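Local coordinates for putative ABC-transporter ATP-binding protein (Alicyclobacillus acidocaldarius, PDB 1Z47) that probably binds and hydrolyses ATP as the ATPase subunit of a putative sulfate ABC transporter, at residues H101-V104 with Y105-V108; F187-Q190 with V191-M195; I180-E183 with L184-F187; E121-A124 with R125-L129. All blocks are in the same frame, centred on the assembly; numbering follows the deposited sequence.

Interaction 1: residues H101-V104 with Y105-V108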
loop_
_atom_site.group_PDB
_atom_site.type_symbol
_atom_site.label_atom_id
_atom_site.label_comp_id
_atom_site.label_asym_id
_atom_site.label_seq_id
_atom_site.Cartn_x
_atom_site.Cartn_y
_atom_site.Cartn_z
ATOM N N HIS B 101 -28.411 -12.019 8.238
ATOM C CA HIS B 101 -29.297 -12.808 9.081
ATOM C C HIS B 101 -29.322 -14.288 8.723
ATOM O O HIS B 101 -30.183 -15.051 9.164
ATOM C CB HIS B 101 -30.673 -12.162 9.009
ATOM C CG HIS B 101 -30.604 -10.667 9.029
ATOM N ND1 HIS B 101 -30.929 -9.890 7.937
ATOM C CD2 HIS B 101 -30.144 -9.811 9.974
ATOM C CE1 HIS B 101 -30.670 -8.623 8.208
ATOM N NE2 HIS B 101 -30.193 -8.547 9.438
ATOM N N MET B 102 -28.326 -14.683 7.944
ATOM C CA MET B 102 -28.165 -16.053 7.489
ATOM C C MET B 102 -26.813 -16.526 8.007
ATOM O O MET B 102 -25.865 -15.736 8.089
ATOM C CB MET B 102 -28.113 -16.080 5.970
ATOM C CG MET B 102 -29.109 -16.963 5.296
ATOM S SD MET B 102 -28.897 -16.785 3.503
ATOM C CE MET B 102 -30.120 -15.465 3.219
ATOM N N THR B 103 -26.721 -17.801 8.350
ATOM C CA THR B 103 -25.456 -18.349 8.798
ATOM C C THR B 103 -24.510 -18.413 7.590
ATOM O O THR B 103 -24.910 -18.231 6.439
ATOM C CB THR B 103 -25.608 -19.774 9.326
ATOM O OG1 THR B 103 -26.187 -20.600 8.300
ATOM C CG2 THR B 103 -26.473 -19.788 10.600
ATOM N N VAL B 104 -23.251 -18.651 7.898
ATOM C CA VAL B 104 -22.226 -18.790 6.905
ATOM C C VAL B 104 -22.670 -19.892 5.954
ATOM O O VAL B 104 -22.680 -19.704 4.729
ATOM C CB VAL B 104 -20.921 -19.136 7.591
ATOM C CG1 VAL B 104 -19.873 -19.609 6.559
ATOM C CG2 VAL B 104 -20.424 -17.887 8.367
ATOM N N TYR B 105 -23.090 -21.020 6.506
ATOM C CA TYR B 105 -23.533 -22.138 5.660
ATOM C C TYR B 105 -24.601 -21.712 4.655
ATOM O O TYR B 105 -24.546 -22.050 3.460
ATOM C CB TYR B 105 -24.110 -23.268 6.519
ATOM C CG TYR B 105 -24.596 -24.459 5.708
ATOM C CD1 TYR B 105 -23.834 -25.623 5.621
ATOM C CD2 TYR B 105 -25.814 -24.420 5.035
ATOM C CE1 TYR B 105 -24.278 -26.732 4.884
ATOM C CE2 TYR B 105 -26.263 -25.510 4.297
ATOM C CZ TYR B 105 -25.488 -26.664 4.229
ATOM O OH TYR B 105 -25.931 -27.749 3.503
ATOM N N ASP B 106 -25.598 -20.991 5.131
ATOM C CA ASP B 106 -26.682 -20.595 4.241
ATOM C C ASP B 106 -26.290 -19.509 3.263
ATOM O O ASP B 106 -26.813 -19.466 2.147
ATOM C CB ASP B 106 -27.912 -20.197 5.053
ATOM C CG ASP B 106 -28.575 -21.392 5.693
ATOM O OD1 ASP B 106 -28.296 -22.527 5.251
ATOM O OD2 ASP B 106 -29.378 -21.210 6.623
ATOM N N ASN B 107 -25.366 -18.641 3.670
ATOM C CA ASN B 107 -24.890 -17.587 2.780
ATOM C C ASN B 107 -24.217 -18.239 1.582
ATOM O O ASN B 107 -24.440 -17.841 0.440
ATOM C CB ASN B 107 -23.871 -16.700 3.485
ATOM C CG ASN B 107 -24.474 -15.402 3.969
ATOM O OD1 ASN B 107 -24.656 -14.462 3.191
ATOM N ND2 ASN B 107 -24.802 -15.345 5.256
ATOM N N VAL B 108 -23.399 -19.254 1.863
ATOM C CA VAL B 108 -22.661 -19.976 0.828
ATOM C C VAL B 108 -23.489 -20.909 -0.059
ATOM O O VAL B 108 -23.137 -21.116 -1.215
ATOM C CB VAL B 108 -21.498 -20.795 1.446
ATOM C CG1 VAL B 108 -20.922 -21.763 0.424
ATOM C CG2 VAL B 108 -20.407 -19.847 1.928
HETATM O O HOH W 1 -29.277 -19.409 8.332
#

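Interaction 2: residues F187-Q190 with V191-M195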
loop_
_atom_site.group_PDB
_atom_site.type_symbol
_atom_site.label_atom_id
_atom_site.label_comp_id
_atom_site.label_asym_id
_atom_site.label_seq_id
_atom_site.Cartn_x
_atom_site.Cartn_y
_atom_site.Cartn_z
ATOM N N PHE B 187 -4.538 -15.178 -0.138
ATOM C CA PHE B 187 -5.551 -16.216 -0.047
ATOM C C PHE B 187 -6.322 -16.344 -1.354
ATOM O O PHE B 187 -6.525 -17.463 -1.862
ATOM C CB PHE B 187 -6.514 -15.890 1.092
ATOM C CG PHE B 187 -7.651 -16.841 1.198
ATOM C CD1 PHE B 187 -7.422 -18.182 1.440
ATOM C CD2 PHE B 187 -8.953 -16.391 1.067
ATOM C CE1 PHE B 187 -8.481 -19.069 1.545
ATOM C CE2 PHE B 187 -10.010 -17.260 1.168
ATOM C CZ PHE B 187 -9.776 -18.603 1.413
ATOM N N VAL B 188 -6.752 -15.203 -1.893
ATOM C CA VAL B 188 -7.500 -15.175 -3.141
ATOM C C VAL B 188 -6.663 -15.838 -4.234
ATOM O O VAL B 188 -7.191 -16.578 -5.068
ATOM C CB VAL B 188 -7.844 -13.718 -3.572
ATOM C CG1 VAL B 188 -8.266 -13.694 -5.039
ATOM C CG2 VAL B 188 -8.974 -13.147 -2.694
ATOM N N ARG B 189 -5.361 -15.572 -4.225
ATOM C CA ARG B 189 -4.475 -16.177 -5.223
ATOM C C ARG B 189 -4.430 -17.697 -5.032
ATOM O O ARG B 189 -4.586 -18.447 -5.985
ATOM C CB ARG B 189 -3.048 -15.601 -5.132
ATOM C CG ARG B 189 -2.072 -16.137 -6.206
ATOM C CD ARG B 189 -2.363 -15.649 -7.640
ATOM N NE ARG B 189 -2.071 -16.711 -8.616
ATOM C CZ ARG B 189 -1.691 -16.537 -9.879
ATOM N NH1 ARG B 189 -1.525 -15.327 -10.389
ATOM N NH2 ARG B 189 -1.488 -17.595 -10.648
ATOM N N GLN B 190 -4.231 -18.158 -3.802
ATOM C CA GLN B 190 -4.181 -19.606 -3.561
ATOM C C GLN B 190 -5.503 -20.267 -3.981
ATOM O O GLN B 190 -5.517 -21.346 -4.592
ATOM C CB GLN B 190 -3.872 -19.900 -2.081
ATOM C CG GLN B 190 -4.161 -21.337 -1.672
ATOM C CD GLN B 190 -3.814 -21.628 -0.223
ATOM O OE1 GLN B 190 -2.640 -21.798 0.123
ATOM N NE2 GLN B 190 -4.835 -21.684 0.637
ATOM N N VAL B 191 -6.614 -19.613 -3.673
ATOM C CA VAL B 191 -7.905 -20.160 -4.050
ATOM C C VAL B 191 -7.990 -20.238 -5.585
ATOM O O VAL B 191 -8.322 -21.287 -6.146
ATOM C CB VAL B 191 -9.041 -19.313 -3.460
ATOM C CG1 VAL B 191 -10.364 -19.663 -4.122
ATOM C CG2 VAL B 191 -9.138 -19.573 -1.953
ATOM N N HIS B 192 -7.666 -19.136 -6.263
ATOM C CA HIS B 192 -7.692 -19.106 -7.722
ATOM C C HIS B 192 -6.910 -20.264 -8.350
ATOM O O HIS B 192 -7.386 -20.926 -9.262
ATOM C CB HIS B 192 -7.091 -17.799 -8.243
ATOM C CG HIS B 192 -6.850 -17.800 -9.719
ATOM N ND1 HIS B 192 -7.819 -17.441 -10.633
ATOM C CD2 HIS B 192 -5.749 -18.123 -10.438
ATOM C CE1 HIS B 192 -7.322 -17.539 -11.856
ATOM N NE2 HIS B 192 -6.069 -17.951 -11.767
ATOM N N ASP B 193 -5.695 -20.478 -7.877
ATOM C CA ASP B 193 -4.877 -21.529 -8.426
ATOM C C ASP B 193 -5.512 -22.873 -8.178
ATOM O O ASP B 193 -5.344 -23.804 -8.966
ATOM C CB ASP B 193 -3.477 -21.457 -7.824
ATOM C CG ASP B 193 -2.721 -20.235 -8.306
ATOM O OD1 ASP B 193 -1.671 -19.882 -7.725
ATOM O OD2 ASP B 193 -3.196 -19.631 -9.284
ATOM N N GLU B 194 -6.263 -22.966 -7.091
ATOM C CA GLU B 194 -6.919 -24.219 -6.759
ATOM C C GLU B 194 -8.143 -24.470 -7.628
ATOM O O GLU B 194 -8.243 -25.511 -8.267
ATOM C CB GLU B 194 -7.333 -24.233 -5.290
ATOM C CG GLU B 194 -7.928 -25.558 -4.871
ATOM C CD GLU B 194 -6.915 -26.678 -4.979
ATOM O OE1 GLU B 194 -7.321 -27.862 -5.001
ATOM O OE2 GLU B 194 -5.706 -26.364 -5.037
ATOM N N MET B 195 -9.070 -23.517 -7.658
ATOM C CA MET B 195 -10.293 -23.680 -8.429
ATOM C C MET B 195 -10.101 -23.665 -9.945
ATOM O O MET B 195 -11.009 -24.040 -10.680
ATOM C CB MET B 195 -11.318 -22.615 -8.044
ATOM C CG MET B 195 -11.704 -22.584 -6.562
ATOM S SD MET B 195 -12.433 -24.110 -5.938
ATOM C CE MET B 195 -13.908 -24.238 -6.952
#

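Interaction 3: residues I180-E183 with L184-F187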
loop_
_atom_site.group_PDB
_atom_site.type_symbol
_atom_site.label_atom_id
_atom_site.label_comp_id
_atom_site.label_asym_id
_atom_site.label_seq_id
_atom_site.Cartn_x
_atom_site.Cartn_y
_atom_site.Cartn_z
ATOM N N ILE B 180 -4.164 -7.153 6.807
ATOM C CA ILE B 180 -5.188 -8.137 6.476
ATOM C C ILE B 180 -5.427 -8.143 4.963
ATOM O O ILE B 180 -5.639 -9.201 4.361
ATOM C CB ILE B 180 -6.471 -7.846 7.271
ATOM C CG1 ILE B 180 -6.177 -8.094 8.763
ATOM C CG2 ILE B 180 -7.608 -8.753 6.807
ATOM C CD1 ILE B 180 -7.201 -7.534 9.717
ATOM N N ARG B 181 -5.351 -6.968 4.347
ATOM C CA ARG B 181 -5.518 -6.843 2.895
ATOM C C ARG B 181 -4.461 -7.729 2.214
ATOM O O ARG B 181 -4.741 -8.431 1.238
ATOM C CB ARG B 181 -5.311 -5.379 2.496
ATOM C CG ARG B 181 -5.776 -4.970 1.106
ATOM C CD ARG B 181 -5.654 -3.437 0.982
ATOM N NE ARG B 181 -5.649 -2.946 -0.397
ATOM C CZ ARG B 181 -6.680 -3.013 -1.238
ATOM N NH1 ARG B 181 -7.829 -3.556 -0.848
ATOM N NH2 ARG B 181 -6.557 -2.535 -2.472
ATOM N N ARG B 182 -3.241 -7.697 2.739
ATOM C CA ARG B 182 -2.163 -8.488 2.167
ATOM C C ARG B 182 -2.382 -9.982 2.366
ATOM O O ARG B 182 -2.080 -10.784 1.468
ATOM C CB ARG B 182 -0.806 -8.064 2.752
ATOM C CG ARG B 182 -0.362 -6.669 2.309
ATOM C CD ARG B 182 1.094 -6.403 2.647
ATOM N NE ARG B 182 1.323 -4.980 2.888
ATOM C CZ ARG B 182 2.514 -4.433 3.131
ATOM N NH1 ARG B 182 3.608 -5.195 3.166
ATOM N NH2 ARG B 182 2.613 -3.122 3.344
ATOM N N GLU B 183 -2.888 -10.375 3.532
ATOM C CA GLU B 183 -3.136 -11.798 3.752
ATOM C C GLU B 183 -4.267 -12.206 2.827
ATOM O O GLU B 183 -4.249 -13.290 2.260
ATOM C CB GLU B 183 -3.523 -12.094 5.209
ATOM C CG GLU B 183 -2.438 -11.768 6.223
ATOM C CD GLU B 183 -2.894 -11.978 7.661
ATOM O OE1 GLU B 183 -2.109 -11.663 8.588
ATOM O OE2 GLU B 183 -4.035 -12.463 7.865
ATOM N N LEU B 184 -5.252 -11.333 2.660
ATOM C CA LEU B 184 -6.360 -11.656 1.768
ATOM C C LEU B 184 -5.944 -11.904 0.313
ATOM O O LEU B 184 -6.372 -12.888 -0.316
ATOM C CB LEU B 184 -7.420 -10.543 1.812
ATOM C CG LEU B 184 -8.414 -10.643 2.971
ATOM C CD1 LEU B 184 -9.445 -9.536 2.857
ATOM C CD2 LEU B 184 -9.090 -12.032 2.943
ATOM N N ARG B 185 -5.118 -11.023 -0.246
ATOM C CA ARG B 185 -4.726 -11.218 -1.638
ATOM C C ARG B 185 -3.969 -12.528 -1.803
ATOM O O ARG B 185 -4.094 -13.173 -2.829
ATOM C CB ARG B 185 -3.870 -10.057 -2.145
ATOM C CG ARG B 185 -2.539 -9.941 -1.474
ATOM C CD ARG B 185 -1.653 -8.934 -2.211
ATOM N NE ARG B 185 -0.650 -8.334 -1.336
ATOM C CZ ARG B 185 0.149 -9.009 -0.508
ATOM N NH1 ARG B 185 0.080 -10.333 -0.422
ATOM N NH2 ARG B 185 1.021 -8.349 0.248
ATOM N N THR B 186 -3.196 -12.930 -0.798
ATOM C CA THR B 186 -2.458 -14.183 -0.891
ATOM C C THR B 186 -3.447 -15.351 -0.870
ATOM O O THR B 186 -3.244 -16.370 -1.530
ATOM C CB THR B 186 -1.439 -14.323 0.272
ATOM O OG1 THR B 186 -0.376 -13.384 0.076
ATOM C CG2 THR B 186 -0.848 -15.718 0.318
ATOM N N PHE B 187 -4.538 -15.178 -0.138
ATOM C CA PHE B 187 -5.551 -16.216 -0.047
ATOM C C PHE B 187 -6.322 -16.344 -1.354
ATOM O O PHE B 187 -6.525 -17.463 -1.862
ATOM C CB PHE B 187 -6.514 -15.890 1.092
ATOM C CG PHE B 187 -7.651 -16.841 1.198
ATOM C CD1 PHE B 187 -7.422 -18.182 1.440
ATOM C CD2 PHE B 187 -8.953 -16.391 1.067
ATOM C CE1 PHE B 187 -8.481 -19.069 1.545
ATOM C CE2 PHE B 187 -10.010 -17.260 1.168
ATOM C CZ PHE B 187 -9.776 -18.603 1.413
#

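Interaction 4: residues E121-A124 with R125-L129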
loop_
_atom_site.group_PDB
_atom_site.type_symbol
_atom_site.label_atom_id
_atom_site.label_comp_id
_atom_site.label_asym_id
_atom_site.label_seq_id
_atom_site.Cartn_x
_atom_site.Cartn_y
_atom_site.Cartn_z
ATOM N N GLU B 121 -26.625 -33.068 -2.838
ATOM C CA GLU B 121 -25.498 -32.552 -3.607
ATOM C C GLU B 121 -25.204 -31.077 -3.246
ATOM O O GLU B 121 -24.058 -30.666 -3.216
ATOM C CB GLU B 121 -25.780 -32.723 -5.110
ATOM C CG GLU B 121 -25.596 -34.194 -5.593
ATOM C CD GLU B 121 -26.774 -35.105 -5.262
ATOM O OE1 GLU B 121 -26.617 -36.353 -5.363
ATOM O OE2 GLU B 121 -27.867 -34.594 -4.916
ATOM N N MET B 122 -26.238 -30.291 -2.971
ATOM C CA MET B 122 -26.005 -28.898 -2.576
ATOM C C MET B 122 -25.168 -28.900 -1.308
ATOM O O MET B 122 -24.184 -28.161 -1.178
ATOM C CB MET B 122 -27.332 -28.211 -2.322
ATOM C CG MET B 122 -27.211 -26.814 -1.766
ATOM S SD MET B 122 -28.835 -26.265 -1.362
ATOM C CE MET B 122 -29.735 -26.486 -3.018
ATOM N N ASP B 123 -25.555 -29.758 -0.374
ATOM C CA ASP B 123 -24.875 -29.907 0.906
ATOM C C ASP B 123 -23.427 -30.285 0.825
ATOM O O ASP B 123 -22.591 -29.722 1.529
ATOM C CB ASP B 123 -25.573 -30.956 1.758
ATOM C CG ASP B 123 -26.523 -30.347 2.735
ATOM O OD1 ASP B 123 -27.726 -30.197 2.397
ATOM O OD2 ASP B 123 -26.045 -30.003 3.840
ATOM N N ALA B 124 -23.119 -31.275 -0.007
ATOM C CA ALA B 124 -21.743 -31.713 -0.180
ATOM C C ALA B 124 -20.887 -30.607 -0.811
ATOM O O ALA B 124 -19.708 -30.459 -0.478
ATOM C CB ALA B 124 -21.691 -33.002 -1.073
ATOM N N ARG B 125 -21.490 -29.847 -1.720
ATOM C CA ARG B 125 -20.803 -28.755 -2.423
ATOM C C ARG B 125 -20.427 -27.698 -1.379
ATOM O O ARG B 125 -19.296 -27.201 -1.340
ATOM C CB ARG B 125 -21.765 -28.129 -3.435
ATOM C CG ARG B 125 -21.222 -27.741 -4.817
ATOM C CD ARG B 125 -20.247 -26.578 -4.844
ATOM N NE ARG B 125 -18.862 -27.024 -5.011
ATOM C CZ ARG B 125 -17.943 -26.382 -5.735
ATOM N NH1 ARG B 125 -18.252 -25.260 -6.371
ATOM N NH2 ARG B 125 -16.706 -26.855 -5.809
ATOM N N VAL B 126 -21.396 -27.355 -0.534
ATOM C CA VAL B 126 -21.166 -26.341 0.500
ATOM C C VAL B 126 -20.100 -26.762 1.485
ATOM O O VAL B 126 -19.162 -26.005 1.762
ATOM C CB VAL B 126 -22.468 -26.008 1.232
ATOM C CG1 VAL B 126 -22.196 -25.042 2.427
ATOM C CG2 VAL B 126 -23.437 -25.394 0.240
ATOM N N ARG B 127 -20.204 -27.980 1.997
ATOM C CA ARG B 127 -19.222 -28.440 2.957
ATOM C C ARG B 127 -17.852 -28.463 2.337
ATOM O O ARG B 127 -16.843 -28.227 3.013
ATOM C CB ARG B 127 -19.619 -29.821 3.495
ATOM C CG ARG B 127 -20.990 -29.760 4.151
ATOM C CD ARG B 127 -21.362 -30.993 4.945
ATOM N NE ARG B 127 -22.736 -30.870 5.441
ATOM C CZ ARG B 127 -23.144 -29.979 6.345
ATOM N NH1 ARG B 127 -22.287 -29.117 6.886
ATOM N NH2 ARG B 127 -24.426 -29.938 6.695
ATOM N N GLU B 128 -17.828 -28.731 1.035
ATOM C CA GLU B 128 -16.593 -28.777 0.273
ATOM C C GLU B 128 -15.923 -27.402 0.328
ATOM O O GLU B 128 -14.754 -27.286 0.671
ATOM C CB GLU B 128 -16.905 -29.126 -1.190
ATOM C CG GLU B 128 -15.674 -29.406 -2.053
ATOM C CD GLU B 128 -15.927 -29.229 -3.556
ATOM O OE1 GLU B 128 -16.997 -29.649 -4.065
ATOM O OE2 GLU B 128 -15.035 -28.670 -4.237
ATOM N N LEU B 129 -16.679 -26.372 -0.040
ATOM C CA LEU B 129 -16.166 -25.008 -0.054
ATOM C C LEU B 129 -15.745 -24.524 1.334
ATOM O O LEU B 129 -14.677 -23.928 1.497
ATOM C CB LEU B 129 -17.218 -24.068 -0.642
ATOM C CG LEU B 129 -17.456 -24.261 -2.137
ATOM C CD1 LEU B 129 -18.696 -23.496 -2.576
ATOM C CD2 LEU B 129 -16.216 -23.799 -2.891
#

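Interaction 1: residues H101-V104 with Y105-V108
The carbonyl oxygen of T103 is held by two donors from one residue, N107. The backbone bond, N107 N to T103 O at 2.8 Å, is an ordinary helical one; the amide ND2 of N107 reaches the same T103 O at 3.1 Å from above the carbonyl plane. OD1 of N107 is spoken for separately, by the backbone N of F99, so the whole amide ties the helix start to the loop before it. T103 is itself the N-cap. Its chi1 of 57° places OG1 between the backbone N and the carbonyl carbon, where T103 OG1 accepts from D106 N at 3.2 Å. T103 N donates to a water at 3.0 Å, and that water donates to D106 OD2, so the return link is water-bridged and a direct capping box is not formed. Outside this polar turn, the M102 chain crosses D106 at about a right angle, with M102 CG 3.5 Å from D106 CB. The capped helix 104-109, reached by the loop after strand 89-93, lies in the helical subdomain of the ABC ATPase, where V104 and V108 pack on helix 148-160 and Y105 on helix 119-132.

Interaction 2: residues F187-Q190 with V191-M195
R189 and D193 form an i to i+4 salt bridge on helix 178-195, the connection of a beta-alpha-beta unit in the P-loop ATPase core. From CB the arginine leaves with CG anti to the backbone N (chi1 -177°), and bends at the next two torsions carry its far end forward along the helix, toward D193. CG passes 4.1 Å from D193 OD1. NE then faces both carboxylate oxygens, with two weak bonds, the shorter being R189 NE to D193 OD2 at 3.2 Å. At the tip, R189 NH2 meets the syn lone pair of D193 OD2 at 3.0 Å, although the guanidinium and carboxylate planes stand 70° apart. The carboxylate thus sits at the guanidinium edge, while CD2 of H192 lies 4.0 Å above one face. Further partners fix the arginine head: NH2 also pairs with D214, and NH1 bonds to the carbonyl of V212. The H192 ring is held in turn by S199 through ND1. Another side of the same turn is apolar, its V191 packing on L156 and L160 of helix 148-160. There V191 CG2 makes a CH-pi contact over one face of the F187 ring, 3.8 Å from the ring centroid and nearer the rim than the middle.

Interaction 3: residues I180-E183 with L184-F187
I180 and L184 begin a run of i to i+4 backbone bonds through the N-terminal half of helix 178-195, which links strands 166-170 and 198-203 in a beta-alpha-beta unit of the ATPase core. L184 N reaches I180 O at 2.8 Å, and R185 N bonds likewise to R181 O and F187 N to E183 O. The bond between them is slacker: T186 N to R182 O measures 3.3 Å and is weak. That oxygen is the one on which the R185 side chain folds. With chi1 at 66°, CG of R185 takes the crowded position between the backbone N and the carbonyl carbon, and from there the extended chain runs back beside R182, both side chains pointing the same way. The guanidinium lies against its neighbour's stem, R182 CB sitting 3.1 Å above one face and offset toward the rim. R185 NH2 comes within 3.0 Å of R182 CG, a strained approach that leaves this head's placing somewhat doubtful. R182 O is also over a face, 2.9 Å from R185 NH1, yet the angle is too poor for a hydrogen bond. T186 OG1 stands at the guanidinium edge, again without a bond. A looser apolar touch, I180 CG2 to L184 CG at 4.4 Å, occupies a different side of the helix. Two like charges therefore lie close, R182 NE and R185 NH2 being 4.3 Å apart. Their repulsion is probably eased by separate acidic partners: E211 forms a salt bridge with R185 NH1, while R182 extends toward D205 of the second subunit in a long, weak ion pair.

Interaction 4: residues E121-A124 with R125-L129
The carboxylate of D123 and the guanidinium of R127, one helical turn apart, lie side by side and point the same way, their planes 35° from each other. D123 OD2 approaches R127 NH2 at 3.3 Å, obliquely. This salt bridge should be read with caution, because the position of OD2 is less sure. The chain of R127 is extended from CG to NE, and its CG rests 3.1 Å from D123 O, the same oxygen that accepts the backbone bond from R127 N. A second flat group, the guanidinium of R125, is placed more fully. Over the centre of one face lies L129 CG, 4.2 Å above the plane, and at the edge is E128 OE1. Bends at chi2 and chi3 turn the R125 head toward E128, so that R125 NH2 meets E128 OE2 at 2.9 Å, coming from above the carboxylate plane. Bonds from NE and NH2 to OE1 of E128 are weak. NH1 of R125 goes instead to the carbonyl of A161. Between the two ion pairs lies an apolar side, where V126 packs on L112 and, joining two helices of the ABC ATPase helical subdomain, on Y105 and V108 of helix 104-109. Chemically, helix 119-132 carries two acid-arginine pairs of unequal certainty; that of E128 probably also offsets the nearby positive charge of R163, whose NH2 comes close to R125 NH2.

All four contacts are local, one at a helix start and three along helices of the ATPase domain, and they fall into two pairs. Interactions 2 and 3 are successive parts of helix 178-195, share F187 and have centres 11 Å apart. Interactions 1 and 4, with centres 13 Å apart, bring together consecutive helices: Y105 CD1 packs 3.6 Å from V126 CG1, whereas the very short approach of Y105 OH to D123 OD2 is doubtful in detail. One direct touch joins the pairs, M195 CE lying 4.0 Å from R125 NH2. In ABC ATPases the strand before helix 178-195 carries the Walker B motif, so interaction 3 follows it more closely along the chain than interaction 2.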